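Local coordinates for peptidase M16 C-terminal domain-containing protein (PDB 3D3Y) that is of unknown function but is related to the M16 metallopeptidases, has a region resembling their inactive domain, and probably binds a metal ion, at residues A[237-242]-A[260-265]; A[276-281]-A[338-343]; A[296-301]-A[330-335]; A[359-364]-A[389-394]. One frame throughout, in Å; residues are numbered along the deposited sequence.

Contact 1: residues A[237-242]-A[260-265]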
loop_
_atom_site.group_PDB
_atom_site.type_symbol
_atom_site.label_atom_id
_atom_site.label_comp_id
_atom_site.label_asym_id
_atom_site.label_seq_id
_atom_site.Cartn_x
_atom_site.Cartn_y
_atom_site.Cartn_z
ATOM N N GLN A 237 -1.613 2.141 18.650
ATOM C CA GLN A 237 -1.802 3.336 19.481
ATOM C C GLN A 237 -2.822 3.002 20.545
ATOM O O GLN A 237 -3.625 2.074 20.349
ATOM C CB GLN A 237 -2.303 4.499 18.633
ATOM C CG GLN A 237 -3.559 4.187 17.837
ATOM C CD GLN A 237 -4.083 5.417 17.098
ATOM O OE1 GLN A 237 -3.308 6.273 16.660
ATOM N NE2 GLN A 237 -5.400 5.507 16.963
ATOM N N PRO A 238 -2.804 3.730 21.674
ATOM C CA PRO A 238 -3.812 3.455 22.694
ATOM C C PRO A 238 -5.237 3.735 22.224
ATOM O O PRO A 238 -5.468 4.652 21.402
ATOM C CB PRO A 238 -3.440 4.419 23.828
ATOM C CG PRO A 238 -2.044 4.817 23.560
ATOM C CD PRO A 238 -1.891 4.809 22.091
ATOM N N ILE A 239 -6.167 2.921 22.732
ATOM C CA ILE A 239 -7.597 3.202 22.677
ATOM C C ILE A 239 -7.896 4.435 23.548
ATOM O O ILE A 239 -7.450 4.504 24.698
ATOM C CB ILE A 239 -8.411 1.992 23.162
ATOM C CG1 ILE A 239 -8.290 0.842 22.156
ATOM C CG2 ILE A 239 -9.878 2.338 23.293
ATOM C CD1 ILE A 239 -8.020 -0.485 22.802
ATOM N N ARG A 240 -8.617 5.397 22.974
ATOM C CA ARG A 240 -9.122 6.574 23.676
ATOM C C ARG A 240 -10.509 6.237 24.235
ATOM O O ARG A 240 -11.312 5.553 23.584
ATOM C CB ARG A 240 -9.276 7.764 22.711
ATOM C CG ARG A 240 -7.999 8.329 22.040
ATOM C CD ARG A 240 -8.308 8.810 20.575
ATOM N NE ARG A 240 -7.986 7.798 19.561
ATOM C CZ ARG A 240 -8.298 7.859 18.256
ATOM N NH1 ARG A 240 -7.944 6.859 17.462
ATOM N NH2 ARG A 240 -8.977 8.887 17.732
ATOM N N ASN A 241 -10.818 6.737 25.423
ATOM C CA ASN A 241 -12.145 6.484 25.983
ATOM C C ASN A 241 -13.258 7.340 25.400
ATOM O O ASN A 241 -14.436 6.966 25.464
ATOM C CB ASN A 241 -12.127 6.467 27.515
ATOM C CG ASN A 241 -11.637 5.121 28.065
ATOM O OD1 ASN A 241 -12.219 4.059 27.760
ATOM N ND2 ASN A 241 -10.557 5.150 28.849
ATOM N N VAL A 242 -12.895 8.451 24.770
ATOM C CA VAL A 242 -13.887 9.301 24.140
ATOM C C VAL A 242 -13.722 9.203 22.612
ATOM O O VAL A 242 -12.595 9.228 22.109
ATOM C CB VAL A 242 -13.745 10.760 24.643
ATOM C CG1 VAL A 242 -14.664 11.710 23.880
ATOM C CG2 VAL A 242 -14.034 10.849 26.148
ATOM N N ALA A 260 -14.058 5.174 12.122
ATOM C CA ALA A 260 -12.849 4.396 12.312
ATOM C C ALA A 260 -12.877 3.715 13.666
ATOM O O ALA A 260 -13.108 4.359 14.702
ATOM C CB ALA A 260 -11.627 5.287 12.209
ATOM N N TYR A 261 -12.557 2.423 13.655
ATOM C CA TYR A 261 -12.546 1.595 14.840
ATOM C C TYR A 261 -11.167 1.010 15.061
ATOM O O TYR A 261 -10.506 0.640 14.091
ATOM C CB TYR A 261 -13.454 0.394 14.604
ATOM C CG TYR A 261 -14.907 0.669 14.317
ATOM C CD1 TYR A 261 -15.869 0.560 15.316
ATOM C CD2 TYR A 261 -15.327 0.967 13.023
ATOM C CE1 TYR A 261 -17.214 0.786 15.036
ATOM C CE2 TYR A 261 -16.671 1.173 12.723
ATOM C CZ TYR A 261 -17.598 1.072 13.731
ATOM O OH TYR A 261 -18.915 1.265 13.411
ATOM N N ASN A 262 -10.743 0.905 16.319
ATOM C CA ASN A 262 -9.527 0.173 16.666
ATOM C C ASN A 262 -9.901 -1.322 16.725
ATOM O O ASN A 262 -10.882 -1.702 17.386
ATOM C CB ASN A 262 -8.997 0.664 18.024
ATOM C CG ASN A 262 -7.694 -0.016 18.444
ATOM O OD1 ASN A 262 -7.683 -1.168 18.846
ATOM N ND2 ASN A 262 -6.612 0.715 18.382
ATOM N N THR A 263 -9.156 -2.154 16.019
ATOM C CA THR A 263 -9.384 -3.588 16.086
ATOM C C THR A 263 -8.343 -4.275 16.939
ATOM O O THR A 263 -8.591 -5.374 17.433
ATOM C CB THR A 263 -9.309 -4.246 14.697
ATOM O OG1 THR A 263 -7.975 -4.068 14.194
ATOM C CG2 THR A 263 -10.321 -3.623 13.705
ATOM N N ASP A 264 -7.172 -3.655 17.062
ATOM C CA ASP A 264 -6.005 -4.298 17.638
ATOM C C ASP A 264 -5.711 -5.702 17.025
ATOM O O ASP A 264 -5.168 -6.558 17.698
ATOM C CB ASP A 264 -6.196 -4.369 19.165
ATOM C CG ASP A 264 -4.892 -4.564 19.921
ATOM O OD1 ASP A 264 -3.875 -3.893 19.577
ATOM O OD2 ASP A 264 -4.901 -5.382 20.879
ATOM N N ILE A 265 -6.074 -5.939 15.757
ATOM C CA ILE A 265 -5.788 -7.227 15.124
ATOM C C ILE A 265 -4.845 -7.050 13.933
ATOM O O ILE A 265 -5.110 -6.245 13.042
ATOM C CB ILE A 265 -7.075 -7.960 14.673
ATOM C CG1 ILE A 265 -7.955 -8.329 15.895
ATOM C CG2 ILE A 265 -6.734 -9.226 13.869
ATOM C CD1 ILE A 265 -9.402 -8.622 15.485
HETATM O O HOH W 1 -7.118 3.924 19.179
#
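Ile-239 faces Asn-262 with their CA atoms 7.0 Å apart, where an irregular run of chain, 237-242, passes the end of strand 255-262 too far off for backbone pairing. The carboxamide of Asn-262 fills the gap. Its CG stands anti to the backbone N (chi1 -178°), which carries the amide out to Ile-239, and the two side chains cross at about a right angle. CG1 of Ile-239 rests 3.9 Å from CG of Asn-262, while CD1 lies 4.0 Å from OD1 of the same amide. The strand belongs to the mixed five-stranded sheet of the C-terminal half, and the loop is the approach to strand 244-251, at the border of that sheet. A water links the two segments: it donates to Pro-238 O at 2.9 Å, accepts from Gln-237 NE2 at 3.2 Å, and takes a weak bond from Asn-262 ND2 at 3.3 Å. Gln-237 is itself held at both ends of its amide, OE1 by the hydroxyl of Tyr-235 and NE2 by the carbonyl of Tyr-162. Just past the strand, Thr-263 OG1 accepts from Ile-265 N at 3.1 Å, forming an ST turn.

Contact 2: residues A[276-281]-A[338-343]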
loop_
_atom_site.group_PDB
_atom_site.type_symbol
_atom_site.label_atom_id
_atom_site.label_comp_id
_atom_site.label_asym_id
_atom_site.label_seq_id
_atom_site.Cartn_x
_atom_site.Cartn_y
_atom_site.Cartn_z
ATOM N N GLN A 276 -11.050 -11.174 8.827
ATOM C CA GLN A 276 -11.317 -11.217 7.388
ATOM C C GLN A 276 -12.823 -11.492 7.161
ATOM O O GLN A 276 -13.486 -10.813 6.381
ATOM C CB GLN A 276 -10.458 -12.307 6.731
ATOM C CG GLN A 276 -8.941 -12.063 6.777
ATOM C CD GLN A 276 -8.534 -10.890 5.895
ATOM O OE1 GLN A 276 -9.225 -10.556 4.919
ATOM N NE2 GLN A 276 -7.428 -10.247 6.238
ATOM N N VAL A 277 -13.336 -12.484 7.876
ATOM C CA VAL A 277 -14.713 -12.906 7.732
ATOM C C VAL A 277 -15.638 -11.875 8.362
ATOM O O VAL A 277 -16.641 -11.502 7.741
ATOM C CB VAL A 277 -14.946 -14.345 8.295
ATOM C CG1 VAL A 277 -16.446 -14.756 8.199
ATOM C CG2 VAL A 277 -14.056 -15.359 7.549
ATOM N N PHE A 278 -15.297 -11.389 9.563
ATOM C CA PHE A 278 -16.134 -10.358 10.205
ATOM C C PHE A 278 -16.338 -9.179 9.257
ATOM O O PHE A 278 -17.466 -8.690 9.077
ATOM C CB PHE A 278 -15.520 -9.847 11.509
ATOM C CG PHE A 278 -16.124 -8.541 11.953
ATOM C CD1 PHE A 278 -17.311 -8.521 12.714
ATOM C CD2 PHE A 278 -15.539 -7.330 11.582
ATOM C CE1 PHE A 278 -17.901 -7.297 13.102
ATOM C CE2 PHE A 278 -16.122 -6.109 11.956
ATOM C CZ PHE A 278 -17.299 -6.094 12.737
ATOM N N ASN A 279 -15.241 -8.741 8.633
ATOM C CA ASN A 279 -15.284 -7.587 7.748
ATOM C C ASN A 279 -16.215 -7.817 6.586
ATOM O O ASN A 279 -17.004 -6.921 6.228
ATOM C CB ASN A 279 -13.901 -7.173 7.227
ATOM C CG ASN A 279 -13.995 -5.964 6.304
ATOM O OD1 ASN A 279 -13.686 -6.048 5.093
ATOM N ND2 ASN A 279 -14.471 -4.853 6.856
ATOM N N GLY A 280 -16.140 -9.014 5.998
ATOM C CA GLY A 280 -17.021 -9.371 4.896
ATOM C C GLY A 280 -18.489 -9.339 5.280
ATOM O O GLY A 280 -19.314 -8.892 4.487
ATOM N N ILE A 281 -18.815 -9.793 6.499
ATOM C CA ILE A 281 -20.216 -9.884 6.940
ATOM C C ILE A 281 -20.750 -8.503 7.312
ATOM O O ILE A 281 -21.942 -8.218 7.149
ATOM C CB ILE A 281 -20.323 -10.837 8.153
ATOM C CG1 ILE A 281 -20.123 -12.295 7.720
ATOM C CG2 ILE A 281 -21.655 -10.689 8.897
ATOM C CD1 ILE A 281 -19.734 -13.216 8.933
ATOM N N GLU A 338 -23.941 -4.465 16.754
ATOM C CA GLU A 338 -24.491 -5.200 17.869
ATOM C C GLU A 338 -25.051 -6.564 17.443
ATOM O O GLU A 338 -24.882 -7.566 18.158
ATOM C CB GLU A 338 -25.556 -4.368 18.570
ATOM C CG GLU A 338 -24.935 -3.184 19.349
ATOM C CD GLU A 338 -23.801 -3.643 20.310
ATOM O OE1 GLU A 338 -24.022 -4.611 21.082
ATOM O OE2 GLU A 338 -22.693 -3.033 20.262
ATOM N N ASN A 339 -25.700 -6.603 16.280
ATOM C CA ASN A 339 -26.237 -7.853 15.781
ATOM C C ASN A 339 -25.157 -8.891 15.567
ATOM O O ASN A 339 -25.346 -10.059 15.907
ATOM C CB ASN A 339 -27.026 -7.634 14.488
ATOM C CG ASN A 339 -28.391 -7.031 14.752
ATOM O OD1 ASN A 339 -28.897 -7.077 15.886
ATOM N ND2 ASN A 339 -29.021 -6.500 13.698
ATOM N N ILE A 340 -24.033 -8.473 14.984
ATOM C CA ILE A 340 -22.883 -9.382 14.858
ATOM C C ILE A 340 -22.377 -9.766 16.258
ATOM O O ILE A 340 -22.142 -10.936 16.527
ATOM C CB ILE A 340 -21.746 -8.765 14.016
ATOM C CG1 ILE A 340 -22.259 -8.476 12.563
ATOM C CG2 ILE A 340 -20.516 -9.681 14.048
ATOM C CD1 ILE A 340 -21.281 -7.612 11.724
ATOM N N ARG A 341 -22.191 -8.790 17.151
ATOM C CA ARG A 341 -21.769 -9.135 18.528
ATOM C C ARG A 341 -22.680 -10.210 19.144
ATOM O O ARG A 341 -22.205 -11.137 19.833
ATOM C CB ARG A 341 -21.729 -7.894 19.430
ATOM C CG ARG A 341 -20.607 -6.954 19.051
ATOM C CD ARG A 341 -20.630 -5.585 19.793
ATOM N NE ARG A 341 -19.314 -4.973 19.662
ATOM C CZ ARG A 341 -19.010 -3.710 19.947
ATOM N NH1 ARG A 341 -19.956 -2.845 20.334
ATOM N NH2 ARG A 341 -17.745 -3.310 19.819
ATOM N N LEU A 342 -23.982 -10.088 18.890
ATOM C CA LEU A 342 -24.983 -11.039 19.430
ATOM C C LEU A 342 -24.987 -12.389 18.708
ATOM O O LEU A 342 -25.624 -13.328 19.165
ATOM C CB LEU A 342 -26.392 -10.422 19.399
ATOM C CG LEU A 342 -26.635 -9.257 20.382
ATOM C CD1 LEU A 342 -27.852 -8.408 19.945
ATOM C CD2 LEU A 342 -26.834 -9.785 21.805
ATOM N N GLY A 343 -24.264 -12.480 17.592
ATOM C CA GLY A 343 -24.197 -13.744 16.843
ATOM C C GLY A 343 -25.415 -13.923 15.971
ATOM O O GLY A 343 -25.745 -15.043 15.566
#
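Ile-340, near the C-terminal end of helix 326-341, is the residue most deeply engaged, and it meets Phe-278 and Ile-281 of helix 272-284. The CA atoms of Phe-278 and Ile-340 are 8.3 Å apart, a gap bridged by side chains alone. Both outer branches of the isoleucine reach the phenyl group: CG2 lies 3.7 Å from Phe-278 CD1, and CD1 lies 3.7 Å from Phe-278 CE1. CG2 approaches at the ring edge, near its plane, so the methyl group abuts the rim of the ring. The phenyl gets there because its CG is anti to the backbone N (chi1 163°), which swings the ring toward Ile-340 although the CB starts off to one side. One turn on, Ile-281 adds a looser touch, its CG2 4.2 Å from Ile-340 CD1. Val-406 and Ala-407 of helix 400-409 also pack on Phe-278, placing the ring among three helices. Helix 326-341 closes with a Schellman motif in which Gly-343, at positive phi, donates its N to Ile-340 O at 2.8 Å. Since all three touching residues are buried and every contact between them is apolar, the attraction here is dispersion and exclusion of water, with little directional constraint.

Contact 3: residues A[296-301]-A[330-335]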
loop_
_atom_site.group_PDB
_atom_site.type_symbol
_atom_site.label_atom_id
_atom_site.label_comp_id
_atom_site.label_asym_id
_atom_site.label_seq_id
_atom_site.Cartn_x
_atom_site.Cartn_y
_atom_site.Cartn_z
ATOM N N GLU A 296 -29.639 -0.851 1.260
ATOM C CA GLU A 296 -30.928 -1.431 0.915
ATOM C C GLU A 296 -31.809 -1.307 2.161
ATOM O O GLU A 296 -31.335 -0.923 3.243
ATOM C CB GLU A 296 -30.785 -2.904 0.517
ATOM C CG GLU A 296 -29.698 -3.164 -0.547
ATOM C CD GLU A 296 -30.174 -2.889 -1.981
ATOM O OE1 GLU A 296 -31.389 -2.810 -2.200
ATOM O OE2 GLU A 296 -29.335 -2.775 -2.900
ATOM N N LYS A 297 -33.083 -1.619 1.992
ATOM C CA LYS A 297 -34.056 -1.623 3.078
ATOM C C LYS A 297 -34.349 -0.224 3.627
ATOM O O LYS A 297 -35.406 0.323 3.332
ATOM C CB LYS A 297 -33.681 -2.646 4.158
ATOM C CG LYS A 297 -33.602 -4.068 3.579
ATOM C CD LYS A 297 -33.654 -5.131 4.651
ATOM C CE LYS A 297 -32.956 -6.397 4.193
ATOM N NZ LYS A 297 -32.411 -7.122 5.402
ATOM N N GLU A 298 -33.418 0.369 4.375
ATOM C CA GLU A 298 -33.674 1.701 4.932
ATOM C C GLU A 298 -33.410 2.817 3.920
ATOM O O GLU A 298 -33.894 3.922 4.101
ATOM C CB GLU A 298 -32.892 1.943 6.233
ATOM C CG GLU A 298 -33.065 0.860 7.288
ATOM C CD GLU A 298 -34.152 1.138 8.311
ATOM O OE1 GLU A 298 -34.989 2.063 8.102
ATOM O OE2 GLU A 298 -34.151 0.413 9.343
ATOM N N HIS A 299 -32.673 2.517 2.850
ATOM C CA HIS A 299 -32.335 3.498 1.819
ATOM C C HIS A 299 -31.734 4.794 2.432
ATOM O O HIS A 299 -32.073 5.902 2.020
ATOM C CB HIS A 299 -33.564 3.831 0.907
ATOM C CG HIS A 299 -34.325 2.620 0.417
ATOM N ND1 HIS A 299 -33.726 1.569 -0.257
ATOM C CD2 HIS A 299 -35.644 2.312 0.486
ATOM C CE1 HIS A 299 -34.641 0.664 -0.567
ATOM N NE2 HIS A 299 -35.814 1.089 -0.124
ATOM N N LEU A 300 -30.865 4.661 3.434
ATOM C CA LEU A 300 -30.317 5.863 4.052
ATOM C C LEU A 300 -28.887 6.158 3.633
ATOM O O LEU A 300 -28.326 7.193 4.017
ATOM C CB LEU A 300 -30.419 5.824 5.575
ATOM C CG LEU A 300 -31.803 6.073 6.188
ATOM C CD1 LEU A 300 -31.566 6.399 7.634
ATOM C CD2 LEU A 300 -32.584 7.199 5.494
ATOM N N ALA A 301 -28.302 5.276 2.841
ATOM C CA ALA A 301 -26.969 5.537 2.324
ATOM C C ALA A 301 -26.918 5.155 0.866
ATOM O O ALA A 301 -27.540 4.170 0.462
ATOM C CB ALA A 301 -25.918 4.751 3.132
ATOM N N LEU A 330 -25.760 6.627 11.830
ATOM C CA LEU A 330 -24.864 6.126 12.880
ATOM C C LEU A 330 -25.555 5.083 13.749
ATOM O O LEU A 330 -24.943 4.086 14.119
ATOM C CB LEU A 330 -24.350 7.264 13.742
ATOM C CG LEU A 330 -23.424 8.285 13.105
ATOM C CD1 LEU A 330 -23.200 9.390 14.138
ATOM C CD2 LEU A 330 -22.107 7.578 12.717
ATOM N N ARG A 331 -26.836 5.314 14.073
ATOM C CA ARG A 331 -27.617 4.336 14.876
ATOM C C ARG A 331 -27.801 3.001 14.119
ATOM O O ARG A 331 -27.656 1.926 14.705
ATOM C CB ARG A 331 -28.972 4.918 15.319
ATOM C CG ARG A 331 -28.822 6.127 16.293
ATOM C CD ARG A 331 -30.193 6.643 16.853
ATOM N NE ARG A 331 -30.985 7.427 15.891
ATOM C CZ ARG A 331 -30.977 8.763 15.770
ATOM N NH1 ARG A 331 -30.202 9.530 16.540
ATOM N NH2 ARG A 331 -31.746 9.345 14.856
ATOM N N LEU A 332 -28.089 3.078 12.826
ATOM C CA LEU A 332 -28.258 1.861 12.021
ATOM C C LEU A 332 -26.971 1.023 11.970
ATOM O O LEU A 332 -27.026 -0.188 12.096
ATOM C CB LEU A 332 -28.712 2.202 10.596
ATOM C CG LEU A 332 -30.133 2.767 10.419
ATOM C CD1 LEU A 332 -30.391 3.294 8.986
ATOM C CD2 LEU A 332 -31.197 1.739 10.813
ATOM N N ILE A 333 -25.837 1.678 11.729
ATOM C CA ILE A 333 -24.515 1.017 11.712
ATOM C C ILE A 333 -24.215 0.338 13.055
ATOM O O ILE A 333 -23.771 -0.835 13.096
ATOM C CB ILE A 333 -23.394 2.031 11.428
ATOM C CG1 ILE A 333 -23.472 2.530 9.979
ATOM C CG2 ILE A 333 -21.989 1.405 11.722
ATOM C CD1 ILE A 333 -22.590 3.794 9.735
ATOM N N SER A 334 -24.462 1.071 14.142
ATOM C CA SER A 334 -24.290 0.528 15.500
ATOM C C SER A 334 -25.168 -0.704 15.743
ATOM O O SER A 334 -24.730 -1.718 16.338
ATOM C CB SER A 334 -24.642 1.602 16.541
ATOM O OG SER A 334 -24.677 1.018 17.840
ATOM N N THR A 335 -26.406 -0.631 15.258
ATOM C CA THR A 335 -27.326 -1.778 15.372
ATOM C C THR A 335 -26.803 -3.032 14.689
ATOM O O THR A 335 -26.848 -4.131 15.271
ATOM C CB THR A 335 -28.711 -1.417 14.843
ATOM O OG1 THR A 335 -29.224 -0.386 15.690
ATOM C CG2 THR A 335 -29.652 -2.629 14.913
#
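The loop that joins helix 289-295 to strand 303-309 folds against helix 326-341 in the C-terminal sheet-and-helix domain, and Leu-332 of the helix is the residue it grips. The two methyl groups of this leucine divide the work. CD1 meets Leu-300 CD1 at 3.6 Å, a methyl-to-methyl contact between side chains that cross at about a right angle. CD2 lies near the end of Glu-298, 3.6 Å from OE2 and 3.9 Å from CD. The glutamate crosses the leucine obliquely: its CB and CG are each 4.0 Å from Leu-332 CD1, and the bend at chi2 (-94°) turns the carboxylate to CD2. Across to 330-335 the carboxylate makes van der Waals contact and no polar bond. On the helix itself, Thr-335 OG1 donates to Arg-331 O at 3.0 Å from above the carbonyl plane, and Thr-335 N reaches the same oxygen from the opposite face. Leu-332 also packs on Val-294 of helix 289-295, and Leu-300 on Gln-328 and Val-329 one turn earlier in helix 326-341. On the inner side of that helix Ile-333 faces Leu-259 and Tyr-261 of strand 255-262 and Val-317 of strand 314-321.

Contact 4: residues A[359-364]-A[389-394]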
loop_
_atom_site.group_PDB
_atom_site.type_symbol
_atom_site.label_atom_id
_atom_site.label_comp_id
_atom_site.label_asym_id
_atom_site.label_seq_id
_atom_site.Cartn_x
_atom_site.Cartn_y
_atom_site.Cartn_z
ATOM N N ASN A 359 -12.206 -17.042 -3.224
ATOM C CA ASN A 359 -12.103 -16.766 -4.662
ATOM C C ASN A 359 -11.064 -15.673 -4.961
ATOM O O ASN A 359 -10.259 -15.797 -5.899
ATOM C CB ASN A 359 -13.470 -16.379 -5.267
ATOM C CG ASN A 359 -14.454 -17.570 -5.356
ATOM O OD1 ASN A 359 -14.062 -18.747 -5.308
ATOM N ND2 ASN A 359 -15.754 -17.251 -5.486
ATOM N N GLN A 360 -11.094 -14.604 -4.170
ATOM C CA GLN A 360 -10.153 -13.501 -4.358
ATOM C C GLN A 360 -8.705 -13.921 -4.121
ATOM O O GLN A 360 -7.854 -13.672 -4.955
ATOM C CB GLN A 360 -10.561 -12.279 -3.531
ATOM C CG GLN A 360 -11.868 -11.720 -4.043
ATOM C CD GLN A 360 -12.396 -10.516 -3.280
ATOM O OE1 GLN A 360 -11.839 -10.097 -2.251
ATOM N NE2 GLN A 360 -13.505 -9.956 -3.785
ATOM N N TYR A 361 -8.435 -14.590 -3.008
ATOM C CA TYR A 361 -7.114 -15.120 -2.733
ATOM C C TYR A 361 -6.614 -16.034 -3.852
ATOM O O TYR A 361 -5.508 -15.843 -4.364
ATOM C CB TYR A 361 -7.151 -15.906 -1.421
ATOM C CG TYR A 361 -5.831 -16.477 -0.966
ATOM C CD1 TYR A 361 -4.919 -15.705 -0.241
ATOM C CD2 TYR A 361 -5.519 -17.808 -1.209
ATOM C CE1 TYR A 361 -3.717 -16.262 0.205
ATOM C CE2 TYR A 361 -4.356 -18.361 -0.772
ATOM C CZ TYR A 361 -3.452 -17.592 -0.069
ATOM O OH TYR A 361 -2.278 -18.189 0.334
ATOM N N ILE A 362 -7.418 -17.032 -4.222
ATOM C CA ILE A 362 -7.023 -17.988 -5.260
ATOM C C ILE A 362 -6.657 -17.287 -6.565
ATOM O O ILE A 362 -5.627 -17.590 -7.185
ATOM C CB ILE A 362 -8.108 -19.069 -5.480
ATOM C CG1 ILE A 362 -8.144 -20.017 -4.256
ATOM C CG2 ILE A 362 -7.872 -19.845 -6.795
ATOM C CD1 ILE A 362 -9.316 -20.980 -4.217
ATOM N N LEU A 363 -7.484 -16.330 -6.961
ATOM C CA LEU A 363 -7.236 -15.532 -8.164
ATOM C C LEU A 363 -5.792 -15.003 -8.214
ATOM O O LEU A 363 -5.125 -15.090 -9.249
ATOM C CB LEU A 363 -8.214 -14.351 -8.218
ATOM C CG LEU A 363 -8.879 -14.084 -9.566
ATOM C CD1 LEU A 363 -10.306 -14.664 -9.555
ATOM C CD2 LEU A 363 -8.903 -12.591 -9.914
ATOM N N ALA A 364 -5.315 -14.470 -7.090
ATOM C CA ALA A 364 -3.982 -13.861 -7.032
ATOM C C ALA A 364 -2.819 -14.862 -6.937
ATOM O O ALA A 364 -1.643 -14.479 -7.060
ATOM C CB ALA A 364 -3.924 -12.840 -5.927
ATOM N N GLU A 389 -2.905 -23.789 0.700
ATOM C CA GLU A 389 -3.765 -24.786 1.352
ATOM C C GLU A 389 -4.151 -24.414 2.805
ATOM O O GLU A 389 -5.315 -24.532 3.178
ATOM C CB GLU A 389 -3.137 -26.192 1.286
ATOM C CG GLU A 389 -3.925 -27.251 2.057
ATOM C CD GLU A 389 -3.526 -28.704 1.751
ATOM O OE1 GLU A 389 -2.462 -28.948 1.124
ATOM O OE2 GLU A 389 -4.294 -29.618 2.152
ATOM N N GLU A 390 -3.191 -23.968 3.612
ATOM C CA GLU A 390 -3.494 -23.607 4.994
ATOM C C GLU A 390 -4.285 -22.298 5.106
ATOM O O GLU A 390 -5.153 -22.151 5.971
ATOM C CB GLU A 390 -2.222 -23.527 5.841
ATOM C CG GLU A 390 -2.474 -23.023 7.304
ATOM C CD GLU A 390 -3.226 -24.035 8.206
ATOM O OE1 GLU A 390 -3.385 -25.199 7.788
ATOM O OE2 GLU A 390 -3.636 -23.677 9.345
ATOM N N TRP A 391 -3.992 -21.354 4.222
ATOM C CA TRP A 391 -4.736 -20.088 4.185
ATOM C C TRP A 391 -6.221 -20.392 3.985
ATOM O O TRP A 391 -7.081 -19.939 4.754
ATOM C CB TRP A 391 -4.185 -19.175 3.070
ATOM C CG TRP A 391 -4.703 -17.779 3.156
ATOM C CD1 TRP A 391 -4.086 -16.700 3.739
ATOM C CD2 TRP A 391 -5.971 -17.306 2.673
ATOM N NE1 TRP A 391 -4.893 -15.581 3.639
ATOM C CE2 TRP A 391 -6.053 -15.922 2.993
ATOM C CE3 TRP A 391 -7.028 -17.911 1.984
ATOM C CZ2 TRP A 391 -7.151 -15.128 2.638
ATOM C CZ3 TRP A 391 -8.141 -17.116 1.639
ATOM C CH2 TRP A 391 -8.190 -15.741 1.967
ATOM N N ILE A 392 -6.508 -21.185 2.958
ATOM C CA ILE A 392 -7.877 -21.609 2.640
ATOM C C ILE A 392 -8.541 -22.384 3.793
ATOM O O ILE A 392 -9.701 -22.133 4.135
ATOM C CB ILE A 392 -7.894 -22.436 1.314
ATOM C CG1 ILE A 392 -7.716 -21.503 0.117
ATOM C CG2 ILE A 392 -9.207 -23.256 1.151
ATOM C CD1 ILE A 392 -6.996 -22.142 -1.063
ATOM N N ALA A 393 -7.811 -23.319 4.389
ATOM C CA ALA A 393 -8.312 -24.046 5.555
ATOM C C ALA A 393 -8.693 -23.083 6.712
ATOM O O ALA A 393 -9.741 -23.226 7.373
ATOM C CB ALA A 393 -7.277 -25.057 6.015
ATOM N N ARG A 394 -7.854 -22.084 6.939
ATOM C CA ARG A 394 -8.117 -21.159 8.032
ATOM C C ARG A 394 -9.339 -20.287 7.752
ATOM O O ARG A 394 -10.165 -20.070 8.663
ATOM C CB ARG A 394 -6.868 -20.353 8.385
ATOM C CG ARG A 394 -5.904 -21.209 9.219
ATOM C CD ARG A 394 -4.692 -20.430 9.632
ATOM N NE ARG A 394 -3.736 -21.279 10.338
ATOM C CZ ARG A 394 -2.796 -20.800 11.160
ATOM N NH1 ARG A 394 -2.708 -19.487 11.387
ATOM N NH2 ARG A 394 -1.974 -21.625 11.769
#
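Tyr-361 and Trp-391 both hold CG anti to the backbone N, the tryptophan at chi1 -168°, and these torsions extend the two rings from their helices so that they slide past each other in opposite directions. The result is an offset stack: the phenol and the six-membered ring of the indole have centroids 3.8 Å apart and planes within 3° of parallel. Trp-391 CD2 lies over the middle of the tyrosine ring, and Tyr-361 CD1 comes within 3.4 Å of Trp-391 CE2. The overlap extends past the rings at both ends. Tyr-361 CB sits over the indole face, 3.8 Å from the six-ring centroid, in a CH-pi contact, while Tyr-361 OH reaches back to 3.5 Å from Trp-391 CB. Beside the stack, Ile-362 CG1 touches Ile-392 CD1 at 4.0 Å, their chains crossing at about a right angle. Lys-374 makes a cation-pi contact with Tyr-361, and Phe-273 meets Trp-391 edge to face, so the aromatic pair has partners on other helices. Within helix 388-397, Arg-394 NE bonds to Glu-390 OE2 at 2.6 Å in a salt bridge on the anti lone pair. The axes of 359-364 and 389-394 approach to 11.0 Å and run almost antiparallel, at 172°, an antiparallel helix pair whose wide spacing is filled by stacked large rings.

In the fold
Contacts 1, 2 and 3 lie on the same side of the chain's centre, within the region assigned to the inactive M16 domain. Contacts 2 and 3 share helix 326-341, with centres 15 Å apart, contact 3 falling between the two segments of contact 2 in the sequence. Contacts 1 and 3 touch directly, Tyr-261 OH lying 3.5 Å from Ile-333 CG2, which joins the sheet to that helix although their centres are 23 Å apart. Contact 4 touches none of the others: its nearest atoms are about 5 Å from contact 2, 11 Å from contact 1 and 17 Å from contact 3. A 1,2-ethanediol molecule, probably from the crystallisation liquor, lies about 5 Å from the Leu-300 side chain of contact 3.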